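Local coordinates for fibronectin type III domain-containing protein (Simiduia agarivorans, PDB 6P2K) that probably hydrolyses the glucan backbone of xyloglucan or related beta-glucans, as a glycoside hydrolase family 74 enzyme whose catalytic region is built from beta-propeller domains, at residues B[459-464]-B[537-542]; B[494-499]-B[544-549]. All coordinates share one frame; numbering follows the deposited sequence.

Contact 1 (B[459-464]-B[537-542]); sequences VPTVVA and EDIGRA. With PE3 (3,6,9,12,15,18,21,24,27,30,33,36,39-tridecaoxahentetracontane-1,41-diol), chain V.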
loop_
_atom_site.group_PDB
_atom_site.type_symbol
_atom_site.label_atom_id
_atom_site.label_comp_id
_atom_site.label_asym_id
_atom_site.label_seq_id
_atom_site.Cartn_x
_atom_site.Cartn_y
_atom_site.Cartn_z
ATOM N N VAL B 459 -6.979 20.479 -0.978
ATOM C CA VAL B 459 -5.846 20.149 -1.837
ATOM C C VAL B 459 -5.966 20.971 -3.117
ATOM O O VAL B 459 -6.972 20.837 -3.829
ATOM C CB VAL B 459 -5.794 18.645 -2.156
ATOM C CG1 VAL B 459 -4.487 18.287 -2.842
ATOM C CG2 VAL B 459 -5.967 17.821 -0.886
ATOM N N PRO B 460 -4.982 21.808 -3.449
ATOM C CA PRO B 460 -5.054 22.561 -4.706
ATOM C C PRO B 460 -5.075 21.615 -5.895
ATOM O O PRO B 460 -4.348 20.621 -5.936
ATOM C CB PRO B 460 -3.784 23.419 -4.681
ATOM C CG PRO B 460 -2.853 22.710 -3.747
ATOM C CD PRO B 460 -3.724 22.043 -2.722
ATOM N N THR B 461 -5.928 21.929 -6.866
ATOM C CA THR B 461 -6.242 21.003 -7.945
ATOM C C THR B 461 -6.314 21.761 -9.260
ATOM O O THR B 461 -7.143 22.666 -9.413
ATOM C CB THR B 461 -7.566 20.285 -7.669
ATOM O OG1 THR B 461 -7.487 19.613 -6.406
ATOM C CG2 THR B 461 -7.875 19.274 -8.765
ATOM N N VAL B 462 -5.452 21.384 -10.208
ATOM C CA VAL B 462 -5.515 21.946 -11.549
ATOM C C VAL B 462 -6.805 21.493 -12.219
ATOM O O VAL B 462 -7.202 20.328 -12.109
ATOM C CB VAL B 462 -4.293 21.504 -12.374
ATOM C CG1 VAL B 462 -4.068 22.445 -13.553
ATOM C CG2 VAL B 462 -3.055 21.405 -11.494
ATOM N N VAL B 463 -7.472 22.415 -12.909
ATOM C CA VAL B 463 -8.593 22.094 -13.784
ATOM C C VAL B 463 -8.241 22.567 -15.187
ATOM O O VAL B 463 -7.589 23.604 -15.354
ATOM C CB VAL B 463 -9.918 22.728 -13.307
ATOM C CG1 VAL B 463 -10.281 22.213 -11.932
ATOM C CG2 VAL B 463 -9.828 24.255 -13.305
ATOM N N ALA B 464 -8.655 21.801 -16.194
ATOM C CA ALA B 464 -8.260 22.109 -17.560
ATOM C C ALA B 464 -9.323 21.653 -18.547
ATOM O O ALA B 464 -9.940 20.598 -18.377
ATOM C CB ALA B 464 -6.918 21.452 -17.911
ATOM N N GLU B 537 -20.353 22.288 -8.623
ATOM C CA GLU B 537 -20.633 22.966 -7.361
ATOM C C GLU B 537 -19.496 22.776 -6.364
ATOM O O GLU B 537 -19.097 23.725 -5.677
ATOM C CB GLU B 537 -21.952 22.454 -6.782
ATOM C CG GLU B 537 -22.260 22.960 -5.384
ATOM C CD GLU B 537 -22.916 24.326 -5.400
ATOM O OE1 GLU B 537 -22.718 25.099 -4.435
ATOM O OE2 GLU B 537 -23.632 24.624 -6.380
ATOM N N ASP B 538 -18.961 21.560 -6.275
ATOM C CA ASP B 538 -17.857 21.262 -5.366
ATOM C C ASP B 538 -16.992 20.209 -6.041
ATOM O O ASP B 538 -17.426 19.065 -6.202
ATOM C CB ASP B 538 -18.373 20.773 -4.013
ATOM C CG ASP B 538 -17.268 20.633 -2.978
ATOM O OD1 ASP B 538 -16.263 19.941 -3.252
ATOM O OD2 ASP B 538 -17.405 21.217 -1.883
ATOM N N ILE B 539 -15.775 20.591 -6.433
ATOM C CA ILE B 539 -14.934 19.667 -7.181
ATOM C C ILE B 539 -14.417 18.533 -6.302
ATOM O O ILE B 539 -14.118 17.446 -6.809
ATOM C CB ILE B 539 -13.777 20.424 -7.858
ATOM C CG1 ILE B 539 -13.014 19.487 -8.797
ATOM C CG2 ILE B 539 -12.851 21.040 -6.812
ATOM C CD1 ILE B 539 -11.957 20.168 -9.606
ATOM N N GLY B 540 -14.322 18.747 -4.988
ATOM C CA GLY B 540 -13.984 17.643 -4.103
ATOM C C GLY B 540 -15.030 16.545 -4.130
ATOM O O GLY B 540 -14.701 15.357 -4.186
ATOM N N ARG B 541 -16.308 16.929 -4.096
ATOM C CA ARG B 541 -17.384 15.945 -4.184
ATOM C C ARG B 541 -17.355 15.215 -5.521
ATOM O O ARG B 541 -17.560 13.998 -5.580
ATOM C CB ARG B 541 -18.730 16.636 -3.973
ATOM C CG ARG B 541 -19.920 15.703 -3.919
ATOM C CD ARG B 541 -21.134 16.423 -3.360
ATOM N NE ARG B 541 -22.250 15.515 -3.112
ATOM C CZ ARG B 541 -23.425 15.591 -3.729
ATOM N NH1 ARG B 541 -23.643 16.538 -4.633
ATOM N NH2 ARG B 541 -24.383 14.721 -3.442
ATOM N N ALA B 542 -17.104 15.945 -6.612
ATOM C CA ALA B 542 -16.982 15.298 -7.914
ATOM C C ALA B 542 -15.828 14.304 -7.924
ATOM O O ALA B 542 -15.920 13.238 -8.546
ATOM C CB ALA B 542 -16.793 16.348 -9.007
HETATM O O43 PE3 V . -5.485 24.653 -0.966
HETATM C C42 PE3 V . -6.181 25.787 -1.488
HETATM C C41 PE3 V . -5.909 25.919 -2.989
HETATM O O40 PE3 V . -6.622 27.071 -3.454
HETATM C C39 PE3 V . -6.406 27.281 -4.854
HETATM C C38 PE3 V . -7.189 28.514 -5.287
HETATM O O37 PE3 V . -6.741 29.664 -4.547
#

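Contact 2 (B[494-499]-B[544-549]); sequences VELAGG and DYHDRG. With ZN (zinc ion), chain O.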
loop_
_atom_site.group_PDB
_atom_site.type_symbol
_atom_site.label_atom_id
_atom_site.label_comp_id
_atom_site.label_asym_id
_atom_site.label_seq_id
_atom_site.Cartn_x
_atom_site.Cartn_y
_atom_site.Cartn_z
ATOM N N VAL B 494 -7.169 13.125 -14.149
ATOM C CA VAL B 494 -8.368 12.315 -14.322
ATOM C C VAL B 494 -9.425 13.172 -15.005
ATOM O O VAL B 494 -9.500 14.383 -14.774
ATOM C CB VAL B 494 -8.900 11.761 -12.981
ATOM C CG1 VAL B 494 -7.882 10.821 -12.346
ATOM C CG2 VAL B 494 -9.261 12.892 -12.026
ATOM N N GLU B 495 -10.231 12.547 -15.859
ATOM C CA GLU B 495 -11.294 13.251 -16.565
ATOM C C GLU B 495 -12.570 13.231 -15.735
ATOM O O GLU B 495 -13.030 12.164 -15.317
ATOM C CB GLU B 495 -11.555 12.623 -17.934
ATOM C CG GLU B 495 -12.610 13.370 -18.744
ATOM C CD GLU B 495 -13.008 12.638 -20.005
ATOM O OE1 GLU B 495 -13.281 11.421 -19.933
ATOM O OE2 GLU B 495 -13.043 13.279 -21.074
ATOM N N LEU B 496 -13.151 14.409 -15.519
ATOM C CA LEU B 496 -14.338 14.536 -14.681
ATOM C C LEU B 496 -15.640 14.634 -15.466
ATOM O O LEU B 496 -16.673 14.167 -14.976
ATOM C CB LEU B 496 -14.216 15.765 -13.771
ATOM C CG LEU B 496 -13.264 15.632 -12.576
ATOM C CD1 LEU B 496 -13.255 16.912 -11.748
ATOM C CD2 LEU B 496 -13.644 14.430 -11.711
ATOM N N ALA B 497 -15.626 15.219 -16.663
ATOM C CA ALA B 497 -16.872 15.455 -17.383
ATOM C C ALA B 497 -16.576 15.748 -18.847
ATOM O O ALA B 497 -15.450 16.087 -19.219
ATOM C CB ALA B 497 -17.661 16.615 -16.763
ATOM N N GLY B 498 -17.615 15.625 -19.671
ATOM C CA GLY B 498 -17.521 15.991 -21.069
ATOM C C GLY B 498 -17.173 14.850 -22.001
ATOM O O GLY B 498 -17.597 13.708 -21.788
ATOM N N GLY B 499 -16.400 15.151 -23.044
ATOM C CA GLY B 499 -16.075 14.183 -24.062
ATOM C C GLY B 499 -17.247 13.954 -24.993
ATOM O O GLY B 499 -18.335 14.506 -24.801
ATOM N N ASP B 544 -14.784 12.735 -5.199
ATOM C CA ASP B 544 -15.241 11.621 -4.368
ATOM C C ASP B 544 -15.948 10.575 -5.221
ATOM O O ASP B 544 -15.666 9.375 -5.115
ATOM C CB ASP B 544 -16.157 12.123 -3.233
ATOM C CG ASP B 544 -15.389 12.864 -2.149
ATOM O OD1 ASP B 544 -14.141 12.825 -2.163
ATOM O OD2 ASP B 544 -16.038 13.482 -1.281
ATOM N N TYR B 545 -16.852 11.016 -6.098
ATOM C CA TYR B 545 -17.544 10.085 -6.983
ATOM C C TYR B 545 -16.581 9.440 -7.970
ATOM O O TYR B 545 -16.671 8.236 -8.235
ATOM C CB TYR B 545 -18.664 10.801 -7.740
ATOM C CG TYR B 545 -19.958 10.896 -6.974
ATOM C CD1 TYR B 545 -20.052 11.680 -5.830
ATOM C CD2 TYR B 545 -21.089 10.208 -7.394
ATOM C CE1 TYR B 545 -21.233 11.774 -5.125
ATOM C CE2 TYR B 545 -22.277 10.296 -6.692
ATOM C CZ TYR B 545 -22.341 11.082 -5.558
ATOM O OH TYR B 545 -23.517 11.180 -4.855
ATOM N N HIS B 546 -15.657 10.225 -8.530
ATOM C CA HIS B 546 -14.752 9.680 -9.536
ATOM C C HIS B 546 -13.889 8.567 -8.959
ATOM O O HIS B 546 -13.657 7.546 -9.619
ATOM C CB HIS B 546 -13.866 10.778 -10.122
ATOM C CG HIS B 546 -12.801 10.250 -11.033
ATOM N ND1 HIS B 546 -11.598 9.761 -10.568
ATOM C CD2 HIS B 546 -12.773 10.102 -12.379
ATOM C CE1 HIS B 546 -10.870 9.346 -11.589
ATOM N NE2 HIS B 546 -11.559 9.546 -12.699
ATOM N N ASP B 547 -13.399 8.744 -7.730
ATOM C CA ASP B 547 -12.534 7.740 -7.124
ATOM C C ASP B 547 -13.267 6.438 -6.832
ATOM O O ASP B 547 -12.613 5.415 -6.601
ATOM C CB ASP B 547 -11.911 8.290 -5.840
ATOM C CG ASP B 547 -10.886 9.383 -6.113
ATOM O OD1 ASP B 547 -10.525 9.584 -7.292
ATOM O OD2 ASP B 547 -10.438 10.040 -5.148
ATOM N N ARG B 548 -14.599 6.451 -6.830
ATOM C CA ARG B 548 -15.396 5.245 -6.651
ATOM C C ARG B 548 -15.773 4.586 -7.970
ATOM O O ARG B 548 -16.601 3.669 -7.973
ATOM C CB ARG B 548 -16.679 5.559 -5.878
ATOM C CG ARG B 548 -16.496 5.833 -4.412
ATOM C CD ARG B 548 -17.856 5.946 -3.739
ATOM N NE ARG B 548 -18.508 7.225 -4.015
ATOM C CZ ARG B 548 -18.319 8.326 -3.293
ATOM N NH1 ARG B 548 -17.496 8.303 -2.253
ATOM N NH2 ARG B 548 -18.953 9.450 -3.607
ATOM N N GLY B 549 -15.197 5.032 -9.083
ATOM C CA GLY B 549 -15.648 4.560 -10.378
ATOM C C GLY B 549 -17.041 5.027 -10.730
ATOM O O GLY B 549 -17.781 4.304 -11.403
HETATM ZN ZN ZN O . -18.060 12.623 -0.805
HETATM O O HOH W 1 -19.574 12.495 -2.306
HETATM O O HOH W 2 -18.569 13.817 0.694
#

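Contact 1 (B[459-464]-B[537-542])
Ile539 pushes the end of its side chain against Val463, its CD1 lying 3.5 Å from Val463 CG1, the closest approach between 459-464 and 537-542. The two side chains meet at a slant, one methyl against another. With CG1 anti to the backbone N (chi1 -172°) and chi2 also extended, Ile539 is a straight arm that carries CD1 across to the strand. Thr461, two residues before Val463 and on the same face of the strand, adds a looser touch: its CG2 stands 4.3 Å from Ile539 CD1. No hydrogen bond crosses, and the backbones stay well apart, with 8.8 Å between Thr461 CA and Ile539 CA. The contact joins two neighbouring blades of a beta-propeller, the fold of family 74 enzymes: strand 459-467 is the second strand of one four-stranded blade, and helix 539-547 is inserted in the connection between the third and fourth strands of the next. Ile539 is the first residue of that helix. Asp538 is the N-cap; its OD1 accepts from Arg541 N at 3.1 Å, from above the carboxylate plane, and weakly from Gly540 N. On the strand, Thr461 turns its hydroxyl back along the chain, OG1 donating to Val459 O at 2.9 Å. At Pro460, a bound polyethylene glycol fragment brings O43 to 3.6 Å from CD.

Contact 2 (B[494-499]-B[544-549])
Val494 packs against the His546 ring. Its CG2 sits over one face of the imidazole, 4.1 Å from the ring centroid in a CH-pi contact, while Val494 CB comes to 3.4 Å from His546 CE1. A chi1 of 173°, with CG anti to the backbone N, swings the ring off the helix toward the strand. Leu496 crosses the histidine at about a right angle, its CD2 4.0 Å from His546 CB, and Glu495 O comes within 3.6 Å of His546 CD2, a van der Waals approach. Here the last strand of one propeller blade, 493-496, meets the helix inserted in the next; at Leu496 and Ala497, which both face Leu479, the chain makes a classic beta bulge. Among the hydrogen bonds, His546 ND1 gives a weak one to Asp547 OD1, in the ring plane, and NE2 is hydrogen-bonded to Glu389 of a third subunit. Replacing His546 by an alanine is likely to strip the ring face from Val494 and cost Glu389 of the third subunit this hydrogen bond. Gly549, at positive phi, closes the helix in a Schellman motif, its N 3.0 Å from His546 O. By metal coordination, Asp544 OD2 binds a zinc ion at 2.2 Å with two waters, and Asp544 of a second subunit completes the site.

In the fold
Followed from the N terminus, the chain reaches 459-467, the second strand of a propeller blade, and, two strands later, 493-496, the fourth, before entering the next blade at 511-516. After three strands of that blade it reaches helix 539-547, whose start returns to 459-464 and closes the 72-residue loop of contact 1. The C-terminal part of the helix then meets 494-499, closing the 44-residue loop of contact 2. The segments alternate, so the two loops cross. Their centres are 11 Å apart, and Leu496 bridges them, its CD1 3.9 Å from Ile539 CG1. Together they hold the two halves of the helix to the preceding blade, while its C-terminal part also meets neighbouring subunits.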